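Local coordinates for protein hydrolase, haloacid dehalogenase-like family (Chlorobaculum tepidum, PDB 2HCF) that binds magnesium and probably acts as a hydrolase of the haloacid dehalogenase family, its natural substrate not being established, at residues F9-E19 / D91-L102; D178-R187 / F201-P211. One frame throughout, in Å; residues are numbered along the deposited sequence. Where two conformers were deposited one is given.

How the contacts relate
From the N terminus, the strand 5-9 of the central parallel sheet runs into the magnesium-binding loop and the short strand 16-18. Contact 1 (9-19 with 91-102) closes a long, mostly helical loop of 71 residues when strand 92-94 pairs with 16-18 and the following helix packs against Phe9. The chain then builds further strands of the parallel sheet before contact 2 (178-187 with 201-211) opens, closing 13 residues that include strand 192-196. The two loops therefore follow in series, neither nested nor crossed. In space they meet at one magnesium ion: Asp10 and Asp12 reach it from contact 1, Asp178 from contact 2, although the contact centres lie about 18 Å apart.

Contact 1 of 2, residues F9-E19 / D91-L102; sequences FDIDGTLLKVE and DITLLEGVRELL. With MG (magnesium ion), chain B.
Lys17 and Thr93 form the hydrogen-bonded pair of a two-strand antiparallel ribbon; the axes of 16-18 and 92-94 approach to 4.7 Å, their directions 163° apart. Lys17 N gives a bond of 2.9 Å to Thr93 O in the carbonyl plane, and Thr93 N returns one to Lys17 O. Two further bonds extend the ladder: Glu19 N reaches Asp91 O at 2.8 Å, while Leu95 N meets Leu15 O almost straight (178° at the hydrogen) but from above the carbonyl plane.

Among apolar contacts, Leu16 CD2 rests on Ile92 CG2 at 3.7 Å, and Val18 lies alongside Ile92, both branches near its CD1. Leu95 sends CD1 to within 3.6 Å of Gly13 C, and Val98 CG1 crosses Leu15 CD2 at about a right angle. Around the Phe9 ring, Leu102 CD2 makes a CH-pi contact over one face, 4.2 Å from the centroid, whereas Leu101 CD2 sits at the edge.

Metal binding occupies the intervening loop, which fits the family's DxDx(T/V) pattern: Asp10 OD2 and the backbone O of Asp12 bind magnesium, with three waters and Asp178 completing the site. With CG anti to the backbone N (chi1 -180°), Asp10 turns OD2 to the ion; Thr14 OG1 donates to the anti lone pair of the same oxygen.

Helix 121-129 packs against Leu15 and Leu16 through Leu128, while strands 111-116 and 173-177 flank Phe9.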
loop_
_atom_site.group_PDB
_atom_site.type_symbol
_atom_site.label_atom_id
_atom_site.label_comp_id
_atom_site.label_asym_id
_atom_site.label_seq_id
_atom_site.Cartn_x
_atom_site.Cartn_y
_atom_site.Cartn_z
ATOM N N PHE A 9 3.988 -5.942 -1.384
ATOM C CA PHE A 9 2.968 -5.408 -2.284
ATOM C C PHE A 9 2.264 -4.216 -1.656
ATOM O O PHE A 9 1.813 -4.269 -0.471
ATOM C CB PHE A 9 1.869 -6.447 -2.515
ATOM C CG PHE A 9 2.183 -7.484 -3.580
ATOM C CD1 PHE A 9 1.862 -7.240 -4.913
ATOM C CD2 PHE A 9 2.699 -8.739 -3.240
ATOM C CE1 PHE A 9 2.112 -8.196 -5.888
ATOM C CE2 PHE A 9 2.952 -9.685 -4.201
ATOM C CZ PHE A 9 2.654 -9.409 -5.534
ATOM N N ASP A 10 2.173 -3.157 -2.452
ATOM C CA ASP A 10 1.191 -2.075 -2.288
ATOM C C ASP A 10 -0.231 -2.580 -2.548
ATOM O O ASP A 10 -0.386 -3.573 -3.214
ATOM C CB ASP A 10 1.553 -0.997 -3.297
ATOM C CG ASP A 10 0.623 0.199 -3.234
ATOM O OD1 ASP A 10 0.604 0.824 -2.156
ATOM O OD2 ASP A 10 -0.038 0.508 -4.266
ATOM N N ILE A 11 -1.256 -1.923 -1.994
ATOM C CA ILE A 11 -2.658 -2.299 -2.199
ATOM C C ILE A 11 -3.317 -1.498 -3.357
ATOM O O ILE A 11 -3.536 -2.048 -4.459
ATOM C CB ILE A 11 -3.449 -2.167 -0.885
ATOM C CG1 ILE A 11 -2.772 -3.018 0.214
ATOM C CG2 ILE A 11 -4.912 -2.558 -1.085
ATOM C CD1 ILE A 11 -3.498 -3.028 1.532
ATOM N N ASP A 12 -3.584 -0.203 -3.141
ATOM C CA ASP A 12 -4.419 0.579 -4.064
ATOM C C ASP A 12 -3.693 0.870 -5.361
ATOM O O ASP A 12 -2.534 1.341 -5.340
ATOM C CB ASP A 12 -4.901 1.877 -3.421
ATOM C CG ASP A 12 -5.746 1.612 -2.153
ATOM O OD1 ASP A 12 -5.146 1.278 -1.125
ATOM O OD2 ASP A 12 -6.980 1.703 -2.208
ATOM N N GLY A 13 -4.353 0.522 -6.466
ATOM C CA GLY A 13 -3.773 0.670 -7.821
ATOM C C GLY A 13 -2.742 -0.387 -8.217
ATOM O O GLY A 13 -2.135 -0.268 -9.287
ATOM N N THR A 14 -2.541 -1.394 -7.347
ATOM C CA THR A 14 -1.630 -2.508 -7.539
ATOM C C THR A 14 -2.363 -3.845 -7.412
ATOM O O THR A 14 -2.346 -4.669 -8.336
ATOM C CB THR A 14 -0.491 -2.455 -6.514
ATOM O OG1 THR A 14 0.225 -1.210 -6.637
ATOM C CG2 THR A 14 0.489 -3.598 -6.705
ATOM N N LEU A 15 -3.001 -4.060 -6.272
ATOM C CA LEU A 15 -3.845 -5.273 -6.108
ATOM C C LEU A 15 -5.307 -5.024 -6.416
ATOM O O LEU A 15 -6.011 -5.902 -6.903
ATOM C CB LEU A 15 -3.727 -5.793 -4.685
ATOM C CG LEU A 15 -2.320 -6.159 -4.197
ATOM C CD1 LEU A 15 -2.377 -6.525 -2.695
ATOM C CD2 LEU A 15 -1.787 -7.321 -5.011
ATOM N N LEU A 16 -5.784 -3.848 -6.064
ATOM C CA LEU A 16 -7.197 -3.540 -6.202
ATOM C C LEU A 16 -7.391 -2.042 -6.267
ATOM O O LEU A 16 -6.427 -1.267 -6.066
ATOM C CB LEU A 16 -7.990 -4.141 -5.037
ATOM C CG LEU A 16 -7.581 -3.740 -3.588
ATOM C CD1 LEU A 16 -8.133 -2.374 -3.163
ATOM C CD2 LEU A 16 -8.111 -4.821 -2.611
ATOM N N LYS A 17 -8.634 -1.666 -6.587
ATOM C CA LYS A 17 -9.124 -0.293 -6.513
ATOM C C LYS A 17 -10.415 -0.248 -5.755
ATOM O O LYS A 17 -11.152 -1.242 -5.700
ATOM C CB LYS A 17 -9.360 0.298 -7.893
ATOM C CG LYS A 17 -8.049 0.532 -8.626
ATOM C CD LYS A 17 -8.254 1.130 -9.981
ATOM C CE LYS A 17 -6.886 1.284 -10.663
ATOM N NZ LYS A 17 -6.971 1.830 -12.043
ATOM N N VAL A 18 -10.660 0.920 -5.153
ATOM C CA VAL A 18 -11.859 1.162 -4.373
ATOM C C VAL A 18 -12.667 2.259 -5.009
ATOM O O VAL A 18 -12.117 3.185 -5.585
ATOM C CB VAL A 18 -11.543 1.587 -2.929
ATOM C CG1 VAL A 18 -12.842 1.513 -2.060
ATOM C CG2 VAL A 18 -10.481 0.669 -2.334
ATOM N N GLU A 19 -13.976 2.158 -4.825
ATOM C CA GLU A 19 -14.931 3.125 -5.327
ATOM C C GLU A 19 -14.737 4.486 -4.614
ATOM O O GLU A 19 -14.105 4.545 -3.578
ATOM C CB GLU A 19 -16.319 2.490 -5.142
ATOM C CG GLU A 19 -17.455 3.237 -5.610
ATOM C CD GLU A 19 -17.450 3.510 -7.073
ATOM O OE1 GLU A 19 -17.734 2.588 -7.870
ATOM O OE2 GLU A 19 -17.226 4.679 -7.404
ATOM N N ASP A 91 -17.777 -2.290 -3.924
ATOM C CA ASP A 91 -16.894 -1.121 -3.939
ATOM C C ASP A 91 -15.451 -1.462 -4.332
ATOM O O ASP A 91 -14.684 -0.562 -4.639
ATOM C CB ASP A 91 -16.905 -0.427 -2.563
ATOM C CG ASP A 91 -18.273 0.141 -2.201
ATOM O OD1 ASP A 91 -18.948 0.697 -3.099
ATOM O OD2 ASP A 91 -18.674 0.055 -1.021
ATOM N N ILE A 92 -15.090 -2.751 -4.332
ATOM C CA ILE A 92 -13.704 -3.187 -4.564
ATOM C C ILE A 92 -13.620 -3.871 -5.926
ATOM O O ILE A 92 -14.429 -4.737 -6.269
ATOM C CB ILE A 92 -13.175 -4.184 -3.430
ATOM C CG1 ILE A 92 -13.406 -3.626 -2.018
ATOM C CG2 ILE A 92 -11.699 -4.518 -3.615
ATOM C CD1 ILE A 92 -12.707 -2.305 -1.695
ATOM N N THR A 93 -12.630 -3.490 -6.700
ATOM C CA THR A 93 -12.339 -4.105 -7.970
ATOM C C THR A 93 -10.951 -4.727 -7.863
ATOM O O THR A 93 -9.987 -4.020 -7.693
ATOM C CB THR A 93 -12.306 -3.012 -9.048
ATOM O OG1 THR A 93 -13.627 -2.486 -9.187
ATOM C CG2 THR A 93 -11.803 -3.537 -10.389
ATOM N N LEU A 94 -10.877 -6.052 -7.936
ATOM C CA LEU A 94 -9.593 -6.744 -8.010
ATOM C C LEU A 94 -8.953 -6.522 -9.402
ATOM O O LEU A 94 -9.620 -6.647 -10.421
ATOM C CB LEU A 94 -9.830 -8.231 -7.700
ATOM C CG LEU A 94 -8.700 -8.984 -6.991
ATOM C CD1 LEU A 94 -8.594 -8.536 -5.553
ATOM C CD2 LEU A 94 -8.897 -10.471 -7.047
ATOM N N LEU A 95 -7.675 -6.144 -9.456
ATOM C CA LEU A 95 -7.028 -5.858 -10.732
ATOM C C LEU A 95 -6.656 -7.133 -11.482
ATOM O O LEU A 95 -6.762 -8.239 -10.920
ATOM C CB LEU A 95 -5.839 -4.950 -10.489
ATOM C CG LEU A 95 -6.286 -3.623 -9.897
ATOM C CD1 LEU A 95 -5.095 -2.673 -9.742
ATOM C CD2 LEU A 95 -7.361 -2.959 -10.765
ATOM N N GLU A 96 -6.238 -6.990 -12.745
ATOM C CA GLU A 96 -6.095 -8.147 -13.642
ATOM C C GLU A 96 -5.003 -9.086 -13.149
ATOM O O GLU A 96 -3.890 -8.644 -12.886
ATOM C CB GLU A 96 -5.795 -7.706 -15.094
ATOM C CG GLU A 96 -5.692 -8.907 -16.054
ATOM C CD GLU A 96 -5.620 -8.518 -17.528
ATOM O OE1 GLU A 96 -5.333 -7.345 -17.836
ATOM O OE2 GLU A 96 -5.840 -9.418 -18.373
ATOM N N GLY A 97 -5.325 -10.357 -12.961
ATOM C CA GLY A 97 -4.299 -11.376 -12.651
ATOM C C GLY A 97 -3.835 -11.481 -11.204
ATOM O O GLY A 97 -2.971 -12.300 -10.871
ATOM N N VAL A 98 -4.418 -10.666 -10.332
ATOM C CA VAL A 98 -3.940 -10.546 -8.952
ATOM C C VAL A 98 -4.104 -11.843 -8.139
ATOM O O VAL A 98 -3.162 -12.288 -7.490
ATOM C CB VAL A 98 -4.636 -9.369 -8.263
ATOM C CG1 VAL A 98 -4.513 -9.452 -6.718
ATOM C CG2 VAL A 98 -4.093 -8.079 -8.826
ATOM N N ARG A 99 -5.285 -12.462 -8.188
ATOM C CA ARG A 99 -5.503 -13.666 -7.375
ATOM C C ARG A 99 -4.582 -14.803 -7.847
ATOM O O ARG A 99 -3.979 -15.498 -7.044
ATOM C CB ARG A 99 -6.967 -14.109 -7.358
ATOM C CG ARG A 99 -7.245 -15.171 -6.253
ATOM C CD ARG A 99 -8.648 -15.755 -6.252
ATOM N NE ARG A 99 -9.692 -14.729 -6.319
ATOM C CZ ARG A 99 -10.203 -14.080 -5.268
ATOM N NH1 ARG A 99 -9.805 -14.338 -4.017
ATOM N NH2 ARG A 99 -11.134 -13.164 -5.474
ATOM N N GLU A 100 -4.455 -14.937 -9.170
ATOM C CA GLU A 100 -3.582 -15.920 -9.801
ATOM C C GLU A 100 -2.126 -15.727 -9.365
ATOM O O GLU A 100 -1.437 -16.690 -9.071
ATOM C CB GLU A 100 -3.676 -15.818 -11.326
ATOM C CG GLU A 100 -5.061 -16.146 -11.917
ATOM C CD GLU A 100 -6.095 -15.003 -11.817
ATOM O OE1 GLU A 100 -5.779 -13.868 -11.356
ATOM O OE2 GLU A 100 -7.259 -15.262 -12.198
ATOM N N LEU A 101 -1.697 -14.477 -9.286
ATOM C CA LEU A 101 -0.317 -14.164 -8.950
ATOM C C LEU A 101 -0.040 -14.478 -7.474
ATOM O O LEU A 101 1.006 -15.022 -7.116
ATOM C CB LEU A 101 -0.030 -12.682 -9.226
ATOM C CG LEU A 101 1.370 -12.168 -8.868
ATOM C CD1 LEU A 101 2.458 -12.960 -9.584
ATOM C CD2 LEU A 101 1.514 -10.673 -9.158
ATOM N N LEU A 102 -0.980 -14.108 -6.612
ATOM C CA LEU A 102 -0.834 -14.327 -5.187
ATOM C C LEU A 102 -0.866 -15.826 -4.870
ATOM O O LEU A 102 -0.095 -16.281 -4.050
ATOM C CB LEU A 102 -1.907 -13.556 -4.419
ATOM C CG LEU A 102 -1.768 -12.023 -4.423
ATOM C CD1 LEU A 102 -2.838 -11.353 -3.610
ATOM C CD2 LEU A 102 -0.418 -11.566 -3.928
HETATM MG MG MG B . -0.699 2.336 -4.876
HETATM O O HOH W 1 -1.402 2.955 -2.969
HETATM O O HOH W 2 -13.961 -0.522 -7.268
HETATM O O HOH W 3 -1.752 4.079 -5.821
HETATM O O HOH W 4 1.082 3.153 -4.209
#

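Contact 2 of 2, residues D178-R187 / F201-P211; sequences DTEHDIRCAR and FTMEELARHKP. With MG (magnesium ion), chain B.
Ile183 reaches from helix 180-187 into the turn that ends segment 201-211. From its CB, which is directed toward that segment, CG2 branches to His209 O at 3.4 Å and CG1 passes Pro211 CB at 4.0 Å. With CG1 anti to the carbonyl carbon (chi1 -66°) and the chain then extended, CD1 ends among Pro211 CB, Leu206 O and His209 CB, each within 4 Å.

His209 is engaged twice, through its ring and through its backbone oxygen. Glu180 CB lies over the centre of the ring, a CH-pi contact 14° off the normal, and the Glu180 carboxylate stacks on the ring with planes 27° apart. That carboxylate also forms a salt bridge with Arg184. The backbone oxygen of His209 accepts from Arg187 NH2 at 3.0 Å, nearly in the guanidinium plane, and a water links Arg187 NE to Lys210 O.

At the metal end, Thr179 CG2 meets Phe201 CE2 at 3.8 Å, and Leu206 CD2 packs on Thr179 C. Thr179 and Asp182 form a capping box, Thr179 N donating to Asp182 OD2; Thr179 OG1 donates to the same oxygen from the opposite face of its plane and accepts from His181 N at 2.8 Å. A valine here would probably leave His181 N without its capping acceptor and Asp182 OD2 with one donor fewer, the backbone N of the same residue remaining. Asp178 OD1 binds magnesium, and OD2 accepts from a metal-bound water; a second metal-bound water donates to Asp182 OD2, which joins the cap to the ion's first shell.

Ile183 and Pro211 also pack on Ala195 of strand 192-196, and Leu206 on Leu214 of strand 213-215, which seats both segments against these two strands of the parallel sheet.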
loop_
_atom_site.group_PDB
_atom_site.type_symbol
_atom_site.label_atom_id
_atom_site.label_comp_id
_atom_site.label_asym_id
_atom_site.label_seq_id
_atom_site.Cartn_x
_atom_site.Cartn_y
_atom_site.Cartn_z
ATOM N N ASP A 178 2.482 0.960 -7.893
ATOM C CA ASP A 178 1.963 1.660 -9.075
ATOM C C ASP A 178 2.320 3.143 -9.212
ATOM O O ASP A 178 1.825 3.784 -10.144
ATOM C CB ASP A 178 0.438 1.512 -9.115
ATOM C CG ASP A 178 -0.264 2.314 -7.993
ATOM O OD1 ASP A 178 0.038 2.011 -6.813
ATOM O OD2 ASP A 178 -1.113 3.214 -8.304
ATOM N N THR A 179 3.161 3.682 -8.307
ATOM C CA THR A 179 3.528 5.107 -8.333
ATOM C C THR A 179 4.999 5.337 -8.106
ATOM O O THR A 179 5.749 4.439 -7.709
ATOM C CB THR A 179 2.791 5.945 -7.239
ATOM O OG1 THR A 179 3.506 5.847 -5.987
ATOM C CG2 THR A 179 1.350 5.463 -7.073
ATOM N N GLU A 180 5.417 6.587 -8.324
ATOM C CA GLU A 180 6.784 6.977 -8.034
ATOM C C GLU A 180 7.158 6.719 -6.567
ATOM O O GLU A 180 8.323 6.511 -6.263
ATOM C CB GLU A 180 7.001 8.452 -8.350
ATOM C CG GLU A 180 6.305 9.386 -7.419
ATOM C CD GLU A 180 6.538 10.851 -7.769
ATOM O OE1 GLU A 180 7.716 11.253 -7.819
ATOM O OE2 GLU A 180 5.546 11.586 -7.997
ATOM N N HIS A 181 6.169 6.729 -5.670
ATOM C CA HIS A 181 6.449 6.580 -4.238
ATOM C C HIS A 181 6.850 5.147 -3.904
ATOM O O HIS A 181 7.694 4.910 -3.041
ATOM C CB HIS A 181 5.249 7.032 -3.421
ATOM C CG HIS A 181 4.799 8.415 -3.759
ATOM N ND1 HIS A 181 5.651 9.503 -3.698
ATOM C CD2 HIS A 181 3.622 8.883 -4.224
ATOM C CE1 HIS A 181 4.995 10.588 -4.065
ATOM N NE2 HIS A 181 3.757 10.242 -4.375
ATOM N N ASP A 182 6.222 4.192 -4.581
ATOM C CA ASP A 182 6.601 2.806 -4.487
ATOM C C ASP A 182 8.039 2.609 -4.972
ATOM O O ASP A 182 8.869 2.012 -4.284
ATOM C CB ASP A 182 5.626 1.958 -5.286
ATOM C CG ASP A 182 4.208 2.167 -4.814
ATOM O OD1 ASP A 182 3.865 1.579 -3.788
ATOM O OD2 ASP A 182 3.450 2.938 -5.436
ATOM N N ILE A 183 8.328 3.144 -6.133
ATOM C CA ILE A 183 9.630 2.949 -6.704
ATOM C C ILE A 183 10.686 3.566 -5.786
ATOM O O ILE A 183 11.788 3.022 -5.593
ATOM C CB ILE A 183 9.717 3.594 -8.123
ATOM C CG1 ILE A 183 8.782 2.872 -9.093
ATOM C CG2 ILE A 183 11.135 3.494 -8.654
ATOM C CD1 ILE A 183 8.492 3.626 -10.363
ATOM N N ARG A 184 10.356 4.723 -5.231
ATOM C CA ARG A 184 11.317 5.515 -4.465
ATOM C C ARG A 184 11.579 4.837 -3.127
ATOM O O ARG A 184 12.689 4.771 -2.657
ATOM C CB ARG A 184 10.778 6.925 -4.232
ATOM C CG ARG A 184 11.522 7.697 -3.132
ATOM C CD ARG A 184 11.225 9.184 -3.135
ATOM N NE ARG A 184 10.972 9.653 -4.489
ATOM C CZ ARG A 184 9.791 10.062 -4.950
ATOM N NH1 ARG A 184 8.708 10.145 -4.160
ATOM N NH2 ARG A 184 9.704 10.408 -6.216
ATOM N N CYS A 185 10.540 4.293 -2.514
ATOM C CA CYS A 185 10.771 3.696 -1.173
ATOM C C CYS A 185 11.651 2.426 -1.255
ATOM O O CYS A 185 12.377 2.109 -0.315
ATOM C CB CYS A 185 9.479 3.509 -0.397
ATOM S SG CYS A 185 8.578 2.077 -0.806
ATOM N N ALA A 186 11.637 1.752 -2.404
ATOM C CA ALA A 186 12.483 0.581 -2.630
ATOM C C ALA A 186 13.969 0.917 -2.590
ATOM O O ALA A 186 14.795 0.092 -2.202
ATOM C CB ALA A 186 12.137 -0.069 -3.946
ATOM N N ARG A 187 14.318 2.133 -2.984
ATOM C CA ARG A 187 15.709 2.553 -2.997
ATOM C C ARG A 187 16.308 2.563 -1.584
ATOM O O ARG A 187 17.521 2.423 -1.423
ATOM C CB ARG A 187 15.855 3.951 -3.610
ATOM C CG ARG A 187 15.261 4.122 -5.031
ATOM C CD ARG A 187 15.484 5.556 -5.562
ATOM N NE ARG A 187 14.674 5.817 -6.768
ATOM C CZ ARG A 187 14.091 6.981 -7.081
ATOM N NH1 ARG A 187 14.201 8.072 -6.309
ATOM N NH2 ARG A 187 13.401 7.061 -8.210
ATOM N N PHE A 201 -0.817 6.372 -13.249
ATOM C CA PHE A 201 0.448 6.794 -13.919
ATOM C C PHE A 201 0.795 5.806 -15.009
ATOM O O PHE A 201 0.761 4.595 -14.799
ATOM C CB PHE A 201 1.585 6.943 -12.924
ATOM C CG PHE A 201 1.214 7.811 -11.778
ATOM C CD1 PHE A 201 1.283 9.203 -11.896
ATOM C CD2 PHE A 201 0.671 7.248 -10.625
ATOM C CE1 PHE A 201 0.841 10.012 -10.859
ATOM C CE2 PHE A 201 0.248 8.046 -9.592
ATOM C CZ PHE A 201 0.318 9.425 -9.703
ATOM N N THR A 202 1.078 6.334 -16.182
ATOM C CA THR A 202 1.387 5.503 -17.347
ATOM C C THR A 202 2.814 4.919 -17.237
ATOM O O THR A 202 3.623 5.381 -16.428
ATOM C CB THR A 202 1.305 6.335 -18.619
ATOM O OG1 THR A 202 2.302 7.369 -18.568
ATOM C CG2 THR A 202 -0.076 6.967 -18.754
HETATM N N MSE A 203 3.126 3.939 -18.093
HETATM C CA MSE A 203 4.485 3.401 -18.189
HETATM C C MSE A 203 5.460 4.516 -18.500
HETATM O O MSE A 203 6.540 4.575 -17.919
HETATM C CB MSE A 203 4.547 2.285 -19.239
HETATM C CG MSE A 203 3.677 1.118 -18.855
HETATM SE SE MSE A 203 3.970 -0.417 -20.008
HETATM C CE MSE A 203 3.242 0.356 -21.587
ATOM N N GLU A 204 5.085 5.406 -19.413
ATOM C CA GLU A 204 5.971 6.526 -19.753
ATOM C C GLU A 204 6.261 7.377 -18.539
ATOM O O GLU A 204 7.378 7.791 -18.341
ATOM C CB GLU A 204 5.382 7.411 -20.848
ATOM C CG GLU A 204 5.665 6.875 -22.232
ATOM C CD GLU A 204 5.382 7.883 -23.347
ATOM O OE1 GLU A 204 5.132 9.087 -23.028
ATOM O OE2 GLU A 204 5.404 7.428 -24.522
ATOM N N GLU A 205 5.241 7.628 -17.730
ATOM C CA GLU A 205 5.430 8.411 -16.517
ATOM C C GLU A 205 6.323 7.669 -15.504
ATOM O O GLU A 205 7.290 8.222 -14.988
ATOM C CB GLU A 205 4.064 8.735 -15.883
ATOM C CG GLU A 205 3.364 9.859 -16.604
ATOM C CD GLU A 205 1.946 10.098 -16.122
ATOM O OE1 GLU A 205 1.156 9.139 -15.905
ATOM O OE2 GLU A 205 1.606 11.283 -15.984
ATOM N N LEU A 206 5.989 6.412 -15.241
ATOM C CA LEU A 206 6.718 5.599 -14.269
ATOM C C LEU A 206 8.166 5.325 -14.635
ATOM O O LEU A 206 9.004 5.169 -13.762
ATOM C CB LEU A 206 5.982 4.292 -14.013
ATOM C CG LEU A 206 4.688 4.495 -13.237
ATOM C CD1 LEU A 206 3.969 3.178 -13.204
ATOM C CD2 LEU A 206 4.916 5.027 -11.818
ATOM N N ALA A 207 8.469 5.314 -15.928
ATOM C CA ALA A 207 9.771 4.950 -16.404
ATOM C C ALA A 207 10.842 6.003 -16.041
ATOM O O ALA A 207 12.032 5.692 -15.934
ATOM C CB ALA A 207 9.706 4.725 -17.921
ATOM N N ARG A 208 10.418 7.245 -15.850
ATOM C CA ARG A 208 11.324 8.321 -15.471
ATOM C C ARG A 208 11.893 8.169 -14.051
ATOM O O ARG A 208 12.853 8.857 -13.696
ATOM C CB ARG A 208 10.619 9.673 -15.585
ATOM C CG ARG A 208 10.073 9.946 -16.963
ATOM C CD ARG A 208 9.384 11.294 -17.056
ATOM N NE ARG A 208 8.570 11.352 -18.286
ATOM C CZ ARG A 208 7.317 11.808 -18.374
ATOM N NH1 ARG A 208 6.679 12.319 -17.313
ATOM N NH2 ARG A 208 6.698 11.758 -19.548
ATOM N N HIS A 209 11.294 7.282 -13.253
ATOM C CA HIS A 209 11.736 7.017 -11.896
ATOM C C HIS A 209 12.613 5.789 -11.792
ATOM O O HIS A 209 13.048 5.435 -10.709
ATOM C CB HIS A 209 10.515 6.884 -11.001
ATOM C CG HIS A 209 9.584 8.044 -11.144
ATOM N ND1 HIS A 209 9.975 9.331 -10.859
ATOM C CD2 HIS A 209 8.320 8.128 -11.615
ATOM C CE1 HIS A 209 8.975 10.158 -11.107
ATOM N NE2 HIS A 209 7.964 9.458 -11.580
ATOM N N LYS A 210 12.872 5.146 -12.928
ATOM C CA LYS A 210 13.865 4.083 -13.050
ATOM C C LYS A 210 13.533 2.858 -12.213
ATOM O O LYS A 210 14.368 2.369 -11.437
ATOM C CB LYS A 210 15.257 4.595 -12.676
ATOM C CG LYS A 210 15.687 5.868 -13.355
ATOM C CD LYS A 210 15.826 5.681 -14.860
ATOM C CE LYS A 210 16.620 6.827 -15.473
ATOM N NZ LYS A 210 16.006 8.139 -15.083
ATOM N N PRO A 211 12.316 2.328 -12.382
ATOM C CA PRO A 211 11.986 1.098 -11.701
ATOM C C PRO A 211 12.843 -0.021 -12.262
ATOM O O PRO A 211 13.254 0.040 -13.409
ATOM C CB PRO A 211 10.513 0.891 -12.074
ATOM C CG PRO A 211 10.390 1.574 -13.418
ATOM C CD PRO A 211 11.228 2.784 -13.259
HETATM MG MG MG B . -0.699 2.336 -4.876
HETATM O O HOH W 5 0.009 3.502 -12.370
HETATM O O HOH W 3 -1.752 4.079 -5.821
HETATM O O HOH W 4 1.082 3.153 -4.209
HETATM O O HOH W 6 14.902 3.608 -8.788
HETATM O O HOH W 1 -1.402 2.955 -2.969
#